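Local coordinates for myosin-17 (Arabidopsis thaliana, PDB 7KFL), which probably recognises cargo through the globular tail of a plant class XI myosin motor, linking actin-based transport to the membranes or organelles it carries, at residues L74-W77 / L78-A82; L154-Q157 / Q158-F162; L226-M229 / K230-A234; V388-I391 / S392-M395. All coordinates share one frame; numbering follows the deposited sequence.

Contact 1 (L74-W77 / L78-A82)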
loop_
_atom_site.group_PDB
_atom_site.type_symbol
_atom_site.label_atom_id
_atom_site.label_comp_id
_atom_site.label_asym_id
_atom_site.label_seq_id
_atom_site.Cartn_x
_atom_site.Cartn_y
_atom_site.Cartn_z
ATOM N N LEU A 74 -2.588 -14.345 -3.559
ATOM C CA LEU A 74 -2.469 -13.312 -2.490
ATOM C C LEU A 74 -3.719 -12.427 -2.476
ATOM O O LEU A 74 -4.271 -12.210 -1.383
ATOM C CB LEU A 74 -1.214 -12.463 -2.707
ATOM C CG LEU A 74 0.082 -13.037 -2.135
ATOM C CD1 LEU A 74 1.288 -12.307 -2.702
ATOM C CD2 LEU A 74 0.084 -12.972 -0.615
ATOM N N ALA A 75 -4.129 -11.915 -3.638
ATOM C CA ALA A 75 -5.337 -11.072 -3.812
ATOM C C ALA A 75 -6.571 -11.852 -3.344
ATOM O O ALA A 75 -7.436 -11.254 -2.665
ATOM C CB ALA A 75 -5.462 -10.640 -5.254
ATOM N N TYR A 76 -6.625 -13.145 -3.683
ATOM C CA TYR A 76 -7.703 -14.096 -3.305
ATOM C C TYR A 76 -7.789 -14.196 -1.779
ATOM O O TYR A 76 -8.886 -14.003 -1.220
ATOM C CB TYR A 76 -7.455 -15.473 -3.926
ATOM C CG TYR A 76 -8.530 -16.488 -3.630
ATOM C CD1 TYR A 76 -9.768 -16.418 -4.253
ATOM C CD2 TYR A 76 -8.320 -17.514 -2.722
ATOM C CE1 TYR A 76 -10.767 -17.341 -3.983
ATOM C CE2 TYR A 76 -9.308 -18.445 -2.441
ATOM C CZ TYR A 76 -10.536 -18.359 -3.073
ATOM O OH TYR A 76 -11.515 -19.271 -2.801
ATOM N N TRP A 77 -6.656 -14.478 -1.129
ATOM C CA TRP A 77 -6.579 -14.745 0.334
ATOM C C TRP A 77 -6.616 -13.439 1.137
ATOM O O TRP A 77 -6.943 -13.512 2.334
ATOM C CB TRP A 77 -5.354 -15.605 0.673
ATOM C CG TRP A 77 -5.613 -17.062 0.455
ATOM C CD1 TRP A 77 -4.942 -17.910 -0.375
ATOM C CD2 TRP A 77 -6.664 -17.836 1.056
ATOM N NE1 TRP A 77 -5.488 -19.165 -0.315
ATOM C CE2 TRP A 77 -6.548 -19.149 0.552
ATOM C CE3 TRP A 77 -7.683 -17.551 1.973
ATOM C CZ2 TRP A 77 -7.413 -20.169 0.941
ATOM C CZ3 TRP A 77 -8.536 -18.562 2.359
ATOM C CH2 TRP A 77 -8.400 -19.852 1.848
ATOM N N LEU A 78 -6.317 -12.296 0.518
ATOM C CA LEU A 78 -6.544 -10.968 1.148
ATOM C C LEU A 78 -8.051 -10.760 1.330
ATOM O O LEU A 78 -8.477 -10.470 2.465
ATOM C CB LEU A 78 -5.942 -9.856 0.287
ATOM C CG LEU A 78 -6.124 -8.447 0.852
ATOM C CD1 LEU A 78 -5.077 -8.156 1.913
ATOM C CD2 LEU A 78 -6.077 -7.402 -0.249
ATOM N N SER A 79 -8.820 -10.914 0.247
ATOM C CA SER A 79 -10.294 -10.719 0.214
ATOM C C SER A 79 -10.980 -11.689 1.184
ATOM O O SER A 79 -11.912 -11.254 1.889
ATOM C CB SER A 79 -10.831 -10.872 -1.181
ATOM O OG SER A 79 -12.169 -10.401 -1.258
ATOM N N ASN A 80 -10.520 -12.944 1.233
ATOM C CA ASN A 80 -11.096 -14.017 2.089
ATOM C C ASN A 80 -10.747 -13.767 3.561
ATOM O O ASN A 80 -11.664 -13.852 4.403
ATOM C CB ASN A 80 -10.637 -15.408 1.645
ATOM C CG ASN A 80 -11.562 -16.008 0.609
ATOM O OD1 ASN A 80 -12.650 -16.468 0.946
ATOM N ND2 ASN A 80 -11.154 -15.986 -0.649
ATOM N N SER A 81 -9.476 -13.489 3.864
ATOM C CA SER A 81 -8.978 -13.241 5.241
ATOM C C SER A 81 -9.725 -12.053 5.854
ATOM O O SER A 81 -10.162 -12.167 7.013
ATOM C CB SER A 81 -7.492 -13.019 5.255
ATOM O OG SER A 81 -6.817 -14.123 4.674
ATOM N N ALA A 82 -9.865 -10.965 5.094
ATOM C CA ALA A 82 -10.554 -9.723 5.518
ATOM C C ALA A 82 -11.998 -10.049 5.921
ATOM O O ALA A 82 -12.417 -9.604 7.006
ATOM C CB ALA A 82 -10.496 -8.693 4.414
HETATM O O HOH W 1 -13.563 -17.797 -2.185
#
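N80 and Y76 meet one turn apart on a buried stretch of helix 71-89 in the globular tail, and the pair illustrates how an asparagine can serve both its own helix and a neighbouring one. Followed outward from the backbone, the asparagine first sets CB against the six-membered part of the W77 indole, with N80 CB 3.7 Å from W77 CE3. CG then carries an amide turned 55° from the Y76 ring plane. Its ND2 lies over the centre of one face of that ring, 3.4 Å from Y76 CZ, and at the same time donates to the carbonyl of the same tyrosine, N80 ND2 to Y76 O being 3.1 Å. This side-chain donor comes from above the carbonyl plane, whereas N80 N supplies the regular helical bond to Y76 O, so that a single oxygen takes two N-H groups from one residue. The other branch of the amide, OD1, accepts from A33 N and ties the helix to the start of helix 31-43. With its CG anti to the backbone N (chi1 -178°), the tyrosine swings its ring back beneath this amide, while OH bonds to L23 N. W77 packs its indole against I61, A64 and I65 of helix 53-65. A water donates to Y76 OH at 2.6 Å and accepts only a weak bond from N80 ND2 at 3.4 Å.

Contact 2 (L154-Q157 / Q158-F162)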
loop_
_atom_site.group_PDB
_atom_site.type_symbol
_atom_site.label_atom_id
_atom_site.label_comp_id
_atom_site.label_asym_id
_atom_site.label_seq_id
_atom_site.Cartn_x
_atom_site.Cartn_y
_atom_site.Cartn_z
ATOM N N LEU A 154 -6.598 -17.512 19.557
ATOM C CA LEU A 154 -5.253 -17.628 18.930
ATOM C C LEU A 154 -5.401 -17.552 17.407
ATOM O O LEU A 154 -4.527 -16.943 16.760
ATOM C CB LEU A 154 -4.597 -18.949 19.343
ATOM C CG LEU A 154 -3.190 -19.184 18.789
ATOM C CD1 LEU A 154 -2.206 -18.176 19.360
ATOM C CD2 LEU A 154 -2.718 -20.602 19.068
ATOM N N PHE A 155 -6.462 -18.161 16.867
ATOM C CA PHE A 155 -6.743 -18.239 15.408
ATOM C C PHE A 155 -7.009 -16.836 14.852
ATOM O O PHE A 155 -6.446 -16.505 13.789
ATOM C CB PHE A 155 -7.926 -19.166 15.123
ATOM C CG PHE A 155 -8.344 -19.193 13.676
ATOM C CD1 PHE A 155 -7.495 -19.700 12.702
ATOM C CD2 PHE A 155 -9.580 -18.701 13.282
ATOM C CE1 PHE A 155 -7.878 -19.719 11.369
ATOM C CE2 PHE A 155 -9.960 -18.723 11.950
ATOM C CZ PHE A 155 -9.110 -19.231 10.995
ATOM N N LYS A 156 -7.847 -16.045 15.533
ATOM C CA LYS A 156 -8.152 -14.640 15.147
ATOM C C LYS A 156 -6.840 -13.849 15.084
ATOM O O LYS A 156 -6.641 -13.103 14.112
ATOM C CB LYS A 156 -9.145 -14.006 16.127
ATOM C CG LYS A 156 -9.376 -12.515 15.925
ATOM C CD LYS A 156 -10.688 -12.019 16.489
ATOM C CE LYS A 156 -10.669 -10.542 16.819
ATOM N NZ LYS A 156 -9.967 -10.276 18.098
ATOM N N GLN A 157 -5.977 -14.030 16.087
ATOM C CA GLN A 157 -4.645 -13.380 16.198
ATOM C C GLN A 157 -3.738 -13.866 15.059
ATOM O O GLN A 157 -3.088 -13.013 14.425
ATOM C CB GLN A 157 -4.061 -13.671 17.580
ATOM C CG GLN A 157 -2.595 -13.296 17.733
ATOM C CD GLN A 157 -2.122 -13.559 19.141
ATOM O OE1 GLN A 157 -2.773 -13.173 20.113
ATOM N NE2 GLN A 157 -0.986 -14.229 19.263
ATOM N N GLN A 158 -3.692 -15.179 14.809
ATOM C CA GLN A 158 -2.868 -15.792 13.730
ATOM C C GLN A 158 -3.393 -15.347 12.357
ATOM O O GLN A 158 -2.560 -15.033 11.481
ATOM C CB GLN A 158 -2.853 -17.318 13.855
ATOM C CG GLN A 158 -1.904 -17.828 14.930
ATOM C CD GLN A 158 -1.853 -19.335 15.010
ATOM O OE1 GLN A 158 -2.469 -20.045 14.221
ATOM N NE2 GLN A 158 -1.101 -19.841 15.972
ATOM N N LEU A 159 -4.717 -15.312 12.169
ATOM C CA LEU A 159 -5.349 -14.912 10.881
ATOM C C LEU A 159 -5.108 -13.419 10.626
ATOM O O LEU A 159 -4.844 -13.060 9.457
ATOM C CB LEU A 159 -6.847 -15.236 10.905
ATOM C CG LEU A 159 -7.590 -15.011 9.588
ATOM C CD1 LEU A 159 -6.987 -15.841 8.464
ATOM C CD2 LEU A 159 -9.070 -15.327 9.739
ATOM N N THR A 160 -5.208 -12.586 11.668
ATOM C CA THR A 160 -4.862 -11.138 11.636
ATOM C C THR A 160 -3.431 -10.986 11.103
ATOM O O THR A 160 -3.237 -10.210 10.150
ATOM C CB THR A 160 -5.042 -10.491 13.017
ATOM O OG1 THR A 160 -6.437 -10.494 13.323
ATOM C CG2 THR A 160 -4.519 -9.073 13.096
ATOM N N ALA A 161 -2.479 -11.719 11.688
ATOM C CA ALA A 161 -1.042 -11.683 11.323
ATOM C C ALA A 161 -0.866 -12.052 9.844
ATOM O O ALA A 161 0.003 -11.453 9.191
ATOM C CB ALA A 161 -0.246 -12.599 12.221
ATOM N N PHE A 162 -1.667 -12.987 9.326
ATOM C CA PHE A 162 -1.574 -13.464 7.919
ATOM C C PHE A 162 -2.186 -12.429 6.964
ATOM O O PHE A 162 -1.646 -12.274 5.855
ATOM C CB PHE A 162 -2.172 -14.864 7.773
ATOM C CG PHE A 162 -1.118 -15.941 7.780
ATOM C CD1 PHE A 162 -0.654 -16.477 8.972
ATOM C CD2 PHE A 162 -0.543 -16.373 6.595
ATOM C CE1 PHE A 162 0.336 -17.448 8.977
ATOM C CE2 PHE A 162 0.445 -17.346 6.601
ATOM C CZ PHE A 162 0.885 -17.880 7.791
#
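K156 O is gripped by two donors of T160: the backbone T160 N at 2.9 Å and the hydroxyl T160 OG1 at 2.7 Å, which arrive from opposite faces of the carbonyl plane. The hydroxyl can do this because OG1 stands anti to its own carbonyl carbon (chi1 -67°), which folds it back along the helix axis toward the preceding turn. This is a familiar use of threonine inside a helix, where the side chain satisfies its own hydroxyl on a carbonyl four residues earlier. On another side of the same turn, Q158 runs extended beyond CG and lays its amide across L154, with NE2 of Q158 3.6 Å from both CG and CD2 of L154. The contact there is van der Waals packing of an amide nitrogen on a leucine branch. F155 and L159 lie side by side and point the same way, L159 CD2 resting 4.1 Å from F155 CZ. Both belong to the buried face of helix 150-186: F155 meets the ring of F54 and packs on I57 and I58 of helix 53-65 as well as L88 of helix 71-89, while L159 reaches L84 and T160 reaches L85 on that same helix 71-89.

Contact 3 (L226-M229 / K230-A234); sequences LNLM and KANNA
L228 O receives the side-chain amide of N232, with N232 ND2 at 3.0 Å and the donor nearly along the C=O axis, while the backbone N232 N makes only a weak bond to the same oxygen at 3.4 Å. The side chain therefore takes over much of the work of a fading helical bond. N232 CG stands anti to the carbonyl carbon (chi1 -84°), which brings the amide back beside the L228 side chain, and the two run the same way with L228 CD1 3.9 Å from N232 ND2. Next to them, A234 N closes on M229 O at 2.8 Å. M229 CB lies 3.8 Å from A234 CB. The A234 N bond is one of the pair that defines the Schellman motif ending helix 205-231, with N233 (phi 46°) as C-prime residue and N233 N giving the weak partner bond to K230 O. One turn back, K230 drapes its aliphatic chain over L226, its CD 3.8 Å from L226 CD1, before its ammonium makes a cation-pi contact with Y291. Further out, OD1 of N232 is held by the Y25 hydroxyl. Shortened to an alanine here, the side chain would probably leave L228 O with little beyond the weak backbone bond and Y25 OH without this acceptor. M229 and A234 share V239 of helix 236-260, and L228 and N232 both rest on A75 of helix 71-89.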
loop_
_atom_site.group_PDB
_atom_site.type_symbol
_atom_site.label_atom_id
_atom_site.label_comp_id
_atom_site.label_asym_id
_atom_site.label_seq_id
_atom_site.Cartn_x
_atom_site.Cartn_y
_atom_site.Cartn_z
ATOM N N LEU A 226 -4.616 -3.005 -9.290
ATOM C CA LEU A 226 -5.968 -2.448 -9.012
ATOM C C LEU A 226 -7.033 -3.431 -9.520
ATOM O O LEU A 226 -7.922 -3.792 -8.731
ATOM C CB LEU A 226 -6.107 -1.072 -9.673
ATOM C CG LEU A 226 -7.474 -0.403 -9.534
ATOM C CD1 LEU A 226 -7.891 -0.294 -8.074
ATOM C CD2 LEU A 226 -7.474 0.971 -10.185
ATOM N N ASN A 227 -6.926 -3.868 -10.778
ATOM C CA ASN A 227 -7.934 -4.727 -11.458
ATOM C C ASN A 227 -7.920 -6.134 -10.844
ATOM O O ASN A 227 -9.003 -6.754 -10.773
ATOM C CB ASN A 227 -7.709 -4.772 -12.972
ATOM C CG ASN A 227 -7.967 -3.442 -13.650
ATOM O OD1 ASN A 227 -8.881 -2.712 -13.272
ATOM N ND2 ASN A 227 -7.173 -3.118 -14.657
ATOM N N LEU A 228 -6.743 -6.612 -10.419
ATOM C CA LEU A 228 -6.546 -7.947 -9.788
ATOM C C LEU A 228 -7.246 -7.988 -8.425
ATOM O O LEU A 228 -7.730 -9.071 -8.039
ATOM C CB LEU A 228 -5.045 -8.215 -9.636
ATOM C CG LEU A 228 -4.671 -9.489 -8.880
ATOM C CD1 LEU A 228 -5.226 -10.723 -9.577
ATOM C CD2 LEU A 228 -3.163 -9.599 -8.728
ATOM N N MET A 229 -7.267 -6.860 -7.712
ATOM C CA MET A 229 -7.893 -6.745 -6.369
ATOM C C MET A 229 -9.385 -6.432 -6.525
ATOM O O MET A 229 -10.156 -6.817 -5.628
ATOM C CB MET A 229 -7.199 -5.662 -5.539
ATOM C CG MET A 229 -5.816 -6.084 -5.069
ATOM S SD MET A 229 -5.060 -4.896 -3.939
ATOM C CE MET A 229 -4.812 -3.502 -5.037
ATOM N N LYS A 230 -9.778 -5.781 -7.624
ATOM C CA LYS A 230 -11.202 -5.517 -7.964
ATOM C C LYS A 230 -11.864 -6.832 -8.400
ATOM O O LYS A 230 -13.022 -7.064 -7.997
ATOM C CB LYS A 230 -11.302 -4.426 -9.035
ATOM C CG LYS A 230 -10.983 -3.024 -8.535
ATOM C CD LYS A 230 -10.986 -1.972 -9.617
ATOM C CE LYS A 230 -12.378 -1.651 -10.114
ATOM N NZ LYS A 230 -12.380 -0.466 -11.006
ATOM N N ALA A 231 -11.143 -7.662 -9.163
ATOM C CA ALA A 231 -11.573 -9.004 -9.626
ATOM C C ALA A 231 -11.797 -9.929 -8.426
ATOM O O ALA A 231 -12.690 -10.794 -8.510
ATOM C CB ALA A 231 -10.543 -9.587 -10.561
ATOM N N ASN A 232 -11.000 -9.753 -7.365
ATOM C CA ASN A 232 -11.047 -10.558 -6.114
ATOM C C ASN A 232 -11.883 -9.828 -5.055
ATOM O O ASN A 232 -11.847 -10.254 -3.885
ATOM C CB ASN A 232 -9.636 -10.880 -5.619
ATOM C CG ASN A 232 -9.050 -12.100 -6.295
ATOM O OD1 ASN A 232 -9.509 -13.214 -6.059
ATOM N ND2 ASN A 232 -8.046 -11.908 -7.136
ATOM N N ASN A 233 -12.622 -8.785 -5.450
ATOM C CA ASN A 233 -13.543 -8.007 -4.575
ATOM C C ASN A 233 -12.852 -7.685 -3.245
ATOM O O ASN A 233 -13.498 -7.821 -2.186
ATOM C CB ASN A 233 -14.868 -8.744 -4.377
ATOM C CG ASN A 233 -15.732 -8.705 -5.619
ATOM O OD1 ASN A 233 -16.331 -7.677 -5.924
ATOM N ND2 ASN A 233 -15.792 -9.809 -6.345
ATOM N N ALA A 234 -11.584 -7.269 -3.305
ATOM C CA ALA A 234 -10.812 -6.751 -2.154
ATOM C C ALA A 234 -11.534 -5.520 -1.614
ATOM O O ALA A 234 -11.913 -4.648 -2.393
ATOM C CB ALA A 234 -9.401 -6.425 -2.578
#

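Contact 4 (V388-I391 / S392-M395)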
loop_
_atom_site.group_PDB
_atom_site.type_symbol
_atom_site.label_atom_id
_atom_site.label_comp_id
_atom_site.label_asym_id
_atom_site.label_seq_id
_atom_site.Cartn_x
_atom_site.Cartn_y
_atom_site.Cartn_z
ATOM N N VAL A 388 -7.981 -4.548 12.643
ATOM C CA VAL A 388 -9.137 -5.420 12.270
ATOM C C VAL A 388 -10.442 -4.661 12.551
ATOM O O VAL A 388 -11.423 -4.893 11.818
ATOM C CB VAL A 388 -9.087 -6.776 13.006
ATOM C CG1 VAL A 388 -10.341 -7.609 12.772
ATOM C CG2 VAL A 388 -7.851 -7.578 12.626
ATOM N N GLU A 389 -10.445 -3.787 13.565
ATOM C CA GLU A 389 -11.603 -2.933 13.949
ATOM C C GLU A 389 -11.875 -1.901 12.844
ATOM O O GLU A 389 -13.061 -1.678 12.542
ATOM C CB GLU A 389 -11.341 -2.262 15.300
ATOM C CG GLU A 389 -12.519 -1.463 15.835
ATOM C CD GLU A 389 -13.770 -2.261 16.165
ATOM O OE1 GLU A 389 -13.673 -3.498 16.300
ATOM O OE2 GLU A 389 -14.846 -1.639 16.294
ATOM N N ASP A 390 -10.825 -1.293 12.274
ATOM C CA ASP A 390 -10.924 -0.320 11.150
ATOM C C ASP A 390 -11.546 -1.012 9.932
ATOM O O ASP A 390 -12.479 -0.436 9.340
ATOM C CB ASP A 390 -9.562 0.259 10.754
ATOM C CG ASP A 390 -8.967 1.226 11.761
ATOM O OD1 ASP A 390 -9.734 1.773 12.580
ATOM O OD2 ASP A 390 -7.737 1.429 11.713
ATOM N N ILE A 391 -11.027 -2.191 9.573
ATOM C CA ILE A 391 -11.511 -3.015 8.423
ATOM C C ILE A 391 -13.014 -3.261 8.599
ATOM O O ILE A 391 -13.761 -3.043 7.629
ATOM C CB ILE A 391 -10.720 -4.336 8.305
ATOM C CG1 ILE A 391 -9.257 -4.083 7.928
ATOM C CG2 ILE A 391 -11.401 -5.289 7.330
ATOM C CD1 ILE A 391 -8.442 -5.338 7.716
ATOM N N SER A 392 -13.431 -3.691 9.794
ATOM C CA SER A 392 -14.838 -4.011 10.155
ATOM C C SER A 392 -15.689 -2.735 10.197
ATOM O O SER A 392 -16.862 -2.808 9.781
ATOM C CB SER A 392 -14.906 -4.753 11.467
ATOM O OG SER A 392 -14.551 -3.911 12.553
ATOM N N LYS A 393 -15.129 -1.623 10.694
ATOM C CA LYS A 393 -15.828 -0.313 10.847
ATOM C C LYS A 393 -16.358 0.144 9.482
ATOM O O LYS A 393 -17.519 0.592 9.425
ATOM C CB LYS A 393 -14.913 0.741 11.486
ATOM C CG LYS A 393 -15.164 0.995 12.970
ATOM C CD LYS A 393 -13.927 1.356 13.775
ATOM C CE LYS A 393 -13.680 2.846 13.898
ATOM N NZ LYS A 393 -12.335 3.128 14.452
ATOM N N SER A 394 -15.539 0.034 8.431
ATOM C CA SER A 394 -15.949 0.228 7.014
ATOM C C SER A 394 -16.576 -1.072 6.494
ATOM O O SER A 394 -16.244 -2.141 7.040
ATOM C CB SER A 394 -14.787 0.667 6.158
ATOM O OG SER A 394 -13.796 -0.347 6.078
ATOM N N MET A 395 -17.454 -0.972 5.490
ATOM C CA MET A 395 -18.164 -2.115 4.849
ATOM C C MET A 395 -19.044 -2.818 5.891
ATOM O O MET A 395 -19.870 -2.198 6.562
ATOM C CB MET A 395 -17.171 -3.107 4.226
ATOM C CG MET A 395 -16.965 -4.398 5.010
ATOM S SD MET A 395 -15.676 -5.445 4.282
ATOM C CE MET A 395 -14.407 -5.357 5.544
#
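The short helix 388-393 at the very C-terminus of the chain gives a compact example of how serines can finish a helix, beginning with S392 and E389. S392 OG sits between its own backbone N and carbonyl carbon (chi1 69°), and from there it bonds to E389 O at 2.7 Å. K393 N reaches the same oxygen at 2.8 Å, and both donors approach from one face of the carbonyl plane, the hydroxyl from well above it. With the hydroxyl gone, as in a valine, E389 O is likely to lose one of the two donors described here, and with it the side-chain tie across the last turn. A second serine repeats the theme at S394, the first residue to leave helical phi/psi as the terminal helix ends: S394 OG turns back to I391 O at 3.1 Å, again above the plane, while S394 N keeps the last regular bond, to D390 O. K393 bends at chi2 and chi3, crossing E389 at about a right angle with its CD 3.8 Å from E389 CG, and then runs beside D390 to a salt bridge whose bond is weak, K393 NZ lying 3.5 Å from D390 OD1. On the buried side I391 packs on L238 of helix 236-260 and L163 of helix 150-186. S392 O accepts from R90 NH2, and M395 lays its CE 3.5 Å from I391 CG2.

How the contacts relate
Contact 1 lies between contacts 2 and 3. Its helix touches contact 3 at the Schellman end, where S79 OG bonds to N232 O at 2.7 Å, and Y76 and A75 pack on the N232 side chain; the centres are 10 Å apart. It also meets contact 2, S81 OG lying 4.2 Å from L159 CD1, with centres 13 Å apart. Contact 4 closes on contact 2 through packing of V388 CG2 on T160 OG1 at 3.3 Å. Contacts 2 and 3 are the most distant pair, their centres 23 Å apart. The C-terminal helix thus lies against both helix 150-186 and helix 71-89, though contact 4 stays about 4 Å from the 74-82 part of the latter at the nearest atoms.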